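Local atomic coordinates of esterase (Rhizomucor miehei CAU432, PDB entry 4WY8), a protein that hydrolyses carboxylic ester bonds as a fungal carboxylesterase of the alpha/beta hydrolase fold, probably through a serine nucleophile. Residues 126-129 and 130-134; 240-244 and 245-249. All coordinates share one frame; numbering follows the deposited sequence.

Contact 1 of 2, residues 126-129 and 130-134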
loop_
_atom_site.group_PDB
_atom_site.type_symbol
_atom_site.label_atom_id
_atom_site.label_comp_id
_atom_site.label_asym_id
_atom_site.label_seq_id
_atom_site.Cartn_x
_atom_site.Cartn_y
_atom_site.Cartn_z
ATOM N N VAL A 126 -15.599 29.629 12.238
ATOM C CA VAL A 126 -15.256 29.138 13.564
ATOM C C VAL A 126 -13.750 28.920 13.571
ATOM O O VAL A 126 -13.139 28.840 12.515
ATOM C CB VAL A 126 -16.032 27.846 13.930
ATOM C CG1 VAL A 126 -17.553 28.086 13.812
ATOM C CG2 VAL A 126 -15.599 26.667 13.055
ATOM N N ARG A 127 -13.148 28.823 14.748
ATOM C CA ARG A 127 -11.731 28.541 14.840
ATOM C C ARG A 127 -11.584 27.165 15.483
ATOM O O ARG A 127 -12.558 26.576 15.958
ATOM C CB ARG A 127 -10.986 29.594 15.690
ATOM C CG ARG A 127 -11.289 31.048 15.354
ATOM C CD ARG A 127 -10.631 31.477 14.041
ATOM N NE ARG A 127 -10.843 32.903 13.778
ATOM C CZ ARG A 127 -10.363 33.554 12.725
ATOM N NH1 ARG A 127 -9.630 32.919 11.822
ATOM N NH2 ARG A 127 -10.623 34.850 12.576
ATOM N N PHE A 128 -10.372 26.649 15.462
ATOM C CA PHE A 128 -9.987 25.563 16.348
ATOM C C PHE A 128 -10.438 25.945 17.764
ATOM O O PHE A 128 -10.311 27.120 18.146
ATOM C CB PHE A 128 -8.466 25.353 16.246
ATOM C CG PHE A 128 -7.890 24.437 17.275
ATOM C CD1 PHE A 128 -8.000 23.063 17.131
ATOM C CD2 PHE A 128 -7.183 24.951 18.358
ATOM C CE1 PHE A 128 -7.468 22.214 18.077
ATOM C CE2 PHE A 128 -6.634 24.112 19.304
ATOM C CZ PHE A 128 -6.774 22.741 19.162
ATOM N N PRO A 129 -10.985 24.984 18.540
ATOM C CA PRO A 129 -11.182 23.565 18.231
ATOM C C PRO A 129 -12.624 23.148 18.001
ATOM O O PRO A 129 -13.005 22.022 18.339
ATOM C CB PRO A 129 -10.654 22.880 19.491
ATOM C CG PRO A 129 -11.106 23.811 20.593
ATOM C CD PRO A 129 -11.076 25.226 19.996
ATOM N N THR A 130 -13.407 24.015 17.382
ATOM C CA THR A 130 -14.824 23.765 17.232
ATOM C C THR A 130 -15.119 22.530 16.365
ATOM O O THR A 130 -15.893 21.623 16.762
ATOM C CB THR A 130 -15.488 24.989 16.611
ATOM O OG1 THR A 130 -15.237 26.126 17.442
ATOM C CG2 THR A 130 -16.980 24.783 16.458
ATOM N N ALA A 131 -14.464 22.463 15.205
ATOM C CA ALA A 131 -14.676 21.339 14.290
ATOM C C ALA A 131 -14.327 20.013 14.951
ATOM O O ALA A 131 -15.097 19.058 14.865
ATOM C CB ALA A 131 -13.869 21.518 13.024
ATOM N N LEU A 132 -13.192 19.984 15.639
ATOM C CA LEU A 132 -12.731 18.798 16.361
ATOM C C LEU A 132 -13.783 18.248 17.327
ATOM O O LEU A 132 -14.072 17.044 17.368
ATOM C CB LEU A 132 -11.460 19.153 17.127
ATOM C CG LEU A 132 -10.976 18.171 18.189
ATOM C CD1 LEU A 132 -10.857 16.769 17.602
ATOM C CD2 LEU A 132 -9.636 18.619 18.735
ATOM N N GLU A 133 -14.385 19.159 18.076
ATOM C CA GLU A 133 -15.426 18.816 19.024
ATOM C C GLU A 133 -16.688 18.317 18.322
ATOM O O GLU A 133 -17.355 17.386 18.815
ATOM C CB GLU A 133 -15.689 20.032 19.902
ATOM C CG GLU A 133 -14.499 20.287 20.830
ATOM C CD GLU A 133 -14.614 21.581 21.609
ATOM O OE1 GLU A 133 -13.634 21.940 22.312
ATOM O OE2 GLU A 133 -15.689 22.223 21.539
ATOM N N GLU A 134 -17.029 18.916 17.179
ATOM C CA GLU A 134 -18.137 18.367 16.392
ATOM C C GLU A 134 -17.853 16.920 15.956
ATOM O O GLU A 134 -18.737 16.052 16.032
ATOM C CB GLU A 134 -18.425 19.231 15.161
ATOM C CG GLU A 134 -19.061 20.589 15.497
ATOM C CD GLU A 134 -19.039 21.583 14.333
ATOM O OE1 GLU A 134 -18.317 21.341 13.335
ATOM O OE2 GLU A 134 -19.747 22.613 14.415
HETATM O O HOH W 1 -12.561 24.327 14.147
HETATM O O HOH W 2 -14.762 29.001 17.308
#
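Arg127 and Thr130 meet in a local helix-start contact, where the loop that follows strand 114-118 runs into helix 130-143 of the alpha/beta hydrolase fold. Pro129 holds the N-cap position, and its side chain has no polar atom to offer the first turn, so Arg127 O and a bound water do that work. Arg127 O takes the N-H of Thr130 at 3.1 Å on a lone pair in the carbonyl plane, nearly straight (N-H...O 167°); the bond spans the cis Phe128-Pro129 peptide from i to i+3, as in a type VI turn. A water that accepts from Ala131 N at 2.9 Å donates weakly to the same oxygen, linking this carbonyl to the next amide of the helix. Pro129 O then starts the regular helical pattern by accepting from Glu133 N at 3.2 Å.

Side-chain packing accompanies these bonds. Val126 CG2 meets Thr130 CB at 3.9 Å, the side chains crossing at about a right angle. Pro129 CB lies over one face of the Phe128 ring toward its rim, while Leu132 CD2 approaches that ring obliquely, 4.2 Å from CE1. Glu133, extended beyond CG (chi2 173°), lays its carboxylate oxygen OE1 beside the proline ring, 3.6 Å from Pro129 CG. The chemistry implies a helix start whose first two amides, those of Thr130 and Ala131, are met by a loop carbonyl and by a water.

Contact 2 of 2, residues 240-244 and 245-249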
loop_
_atom_site.group_PDB
_atom_site.type_symbol
_atom_site.label_atom_id
_atom_site.label_comp_id
_atom_site.label_asym_id
_atom_site.label_seq_id
_atom_site.Cartn_x
_atom_site.Cartn_y
_atom_site.Cartn_z
ATOM N N LEU A 240 1.807 15.787 15.879
ATOM C CA LEU A 240 3.224 15.400 15.814
ATOM C C LEU A 240 4.024 15.901 17.013
ATOM O O LEU A 240 5.079 15.344 17.350
ATOM C CB LEU A 240 3.859 15.922 14.534
ATOM C CG LEU A 240 5.308 15.521 14.237
ATOM C CD1 LEU A 240 5.508 13.991 14.229
ATOM C CD2 LEU A 240 5.757 16.158 12.931
ATOM N N LYS A 241 3.522 16.947 17.661
ATOM C CA LYS A 241 4.194 17.512 18.833
ATOM C C LYS A 241 3.899 16.669 20.086
ATOM O O LYS A 241 4.462 16.917 21.151
ATOM C CB LYS A 241 3.738 18.962 19.076
ATOM C CG LYS A 241 3.902 19.934 17.894
ATOM C CD LYS A 241 3.530 21.372 18.344
ATOM C CE LYS A 241 3.426 22.353 17.169
ATOM N NZ LYS A 241 4.663 22.371 16.336
ATOM N N ALA A 242 3.004 15.689 19.967
ATOM C CA ALA A 242 2.669 14.846 21.115
ATOM C C ALA A 242 3.865 14.007 21.549
ATOM O O ALA A 242 4.721 13.651 20.738
ATOM C CB ALA A 242 1.484 13.937 20.791
ATOM N N SER A 243 3.918 13.689 22.835
ATOM C CA SER A 243 4.940 12.771 23.327
ATOM C C SER A 243 4.535 11.338 23.000
ATOM O O SER A 243 3.356 11.062 22.738
ATOM C CB SER A 243 5.107 12.919 24.829
ATOM O OG SER A 243 3.945 12.406 25.455
ATOM N N ILE A 244 5.500 10.433 23.058
ATOM C CA ILE A 244 5.255 9.021 22.818
ATOM C C ILE A 244 4.187 8.484 23.775
ATOM O O ILE A 244 3.272 7.754 23.362
ATOM C CB ILE A 244 6.561 8.221 22.976
ATOM C CG1 ILE A 244 7.635 8.793 22.050
ATOM C CG2 ILE A 244 6.337 6.752 22.691
ATOM C CD1 ILE A 244 7.166 8.903 20.588
ATOM N N ASP A 245 4.259 8.881 25.042
ATOM C CA ASP A 245 3.242 8.455 26.004
ATOM C C ASP A 245 1.846 9.002 25.693
ATOM O O ASP A 245 0.834 8.356 25.993
ATOM C CB ASP A 245 3.645 8.853 27.427
ATOM C CG ASP A 245 4.431 7.757 28.138
ATOM O OD1 ASP A 245 5.509 7.357 27.639
ATOM O OD2 ASP A 245 3.962 7.295 29.202
ATOM N N ASP A 246 1.775 10.206 25.140
ATOM C CA ASP A 246 0.481 10.744 24.735
ATOM C C ASP A 246 -0.199 9.846 23.682
ATOM O O ASP A 246 -1.413 9.803 23.604
ATOM C CB ASP A 246 0.649 12.160 24.171
ATOM C CG ASP A 246 0.852 13.220 25.262
ATOM O OD1 ASP A 246 0.429 13.013 26.422
ATOM O OD2 ASP A 246 1.450 14.275 24.941
ATOM N N LEU A 247 0.608 9.152 22.873
ATOM C CA LEU A 247 0.129 8.450 21.678
ATOM C C LEU A 247 -0.047 6.929 21.888
ATOM O O LEU A 247 -0.479 6.209 20.981
ATOM C CB LEU A 247 1.112 8.673 20.518
ATOM C CG LEU A 247 1.200 10.124 20.043
ATOM C CD1 LEU A 247 2.290 10.288 18.995
ATOM C CD2 LEU A 247 -0.148 10.624 19.567
ATOM N N ARG A 248 0.284 6.446 23.084
ATOM C CA ARG A 248 0.147 5.028 23.408
ATOM C C ARG A 248 -1.317 4.623 23.368
ATOM O O ARG A 248 -2.191 5.464 23.567
ATOM C CB ARG A 248 0.730 4.749 24.792
ATOM C CG ARG A 248 2.210 4.988 24.858
ATOM C CD ARG A 248 2.863 4.379 26.077
ATOM N NE ARG A 248 4.296 4.664 26.052
ATOM C CZ ARG A 248 5.188 3.868 25.479
ATOM N NH1 ARG A 248 4.777 2.739 24.911
ATOM N NH2 ARG A 248 6.478 4.190 25.482
ATOM N N VAL A 249 -1.571 3.331 23.164
ATOM C CA VAL A 249 -2.928 2.769 23.089
ATOM C C VAL A 249 -3.890 3.626 22.231
ATOM O O VAL A 249 -4.981 4.022 22.624
ATOM C CB VAL A 249 -3.452 2.462 24.564
ATOM C CG1 VAL A 249 -2.268 2.134 25.479
ATOM C CG2 VAL A 249 -4.264 3.574 25.208
HETATM O O HOH W 3 6.219 10.383 26.963
#
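A capping box formed by Ser243 and Asp246 opens the short, weakly bonded helix 244-247, which lies in the stretch of the alpha/beta hydrolase fold leading to strand 253-258. Each residue uses its side chain to bind the backbone of the other. Ser243 OG accepts from Asp246 N at 3.1 Å, with an N-H...O angle of 153°. In return, Asp246 OD2 takes the N-H of Ser243 at 3.3 Å; the donor reaches this oxygen on its anti side, 35° out of the carboxylate plane. The serine hydroxyl reaches the helix because OG sits between the backbone N and the carbonyl carbon (chi1 70°). The two bonds tie Ser243 to Asp246 twice across the first turn, and a water accepting from Asp245 N also bonds weakly to Ser243 OG.

Beyond the box the helix is loosely made. Leu247 N bonds to Ile244 O at 3.0 Å, from well above the carbonyl plane, and only weakly to Ser243 O. On the inner side Ala242 CB rests 3.9 Å from Leu247 CD2, and Leu247 also packs on Tyr270 of helix 264-276 and Ile175 of helix 165-179. Lys273, also on helix 264-276, donates to the carbonyls of Leu240 and Ala242.

On the outer side Arg248 forms a salt bridge with Asp245, whose CG lies at the guanidinium edge, in plane; the bond from NE to OD1 is straight but weak at 3.4 Å. Over one face of that guanidinium stands Ile244 CG2, 3.8 Å from Arg248 NH2.

Overall arrangement
Contact 1 and contact 2 illustrate two ways of starting a helix within one alpha/beta hydrolase domain. In 126-134 a proline occupies the N-cap, and one loop carbonyl and one water serve the first two amides; in 240-249 a serine and an aspartate exchange side-chain bonds. Their centres lie 21 Å apart and their nearest atoms are about 10 Å apart, so the two do not meet. Helix 165-179 relates them: Leu132 packs on its Val172 and Val173, and Leu247 on its Ile175. This helix follows the probable nucleophile elbow, where Ser164 would form a triad with Asp261 and His291. None of these three residues lies in either contact.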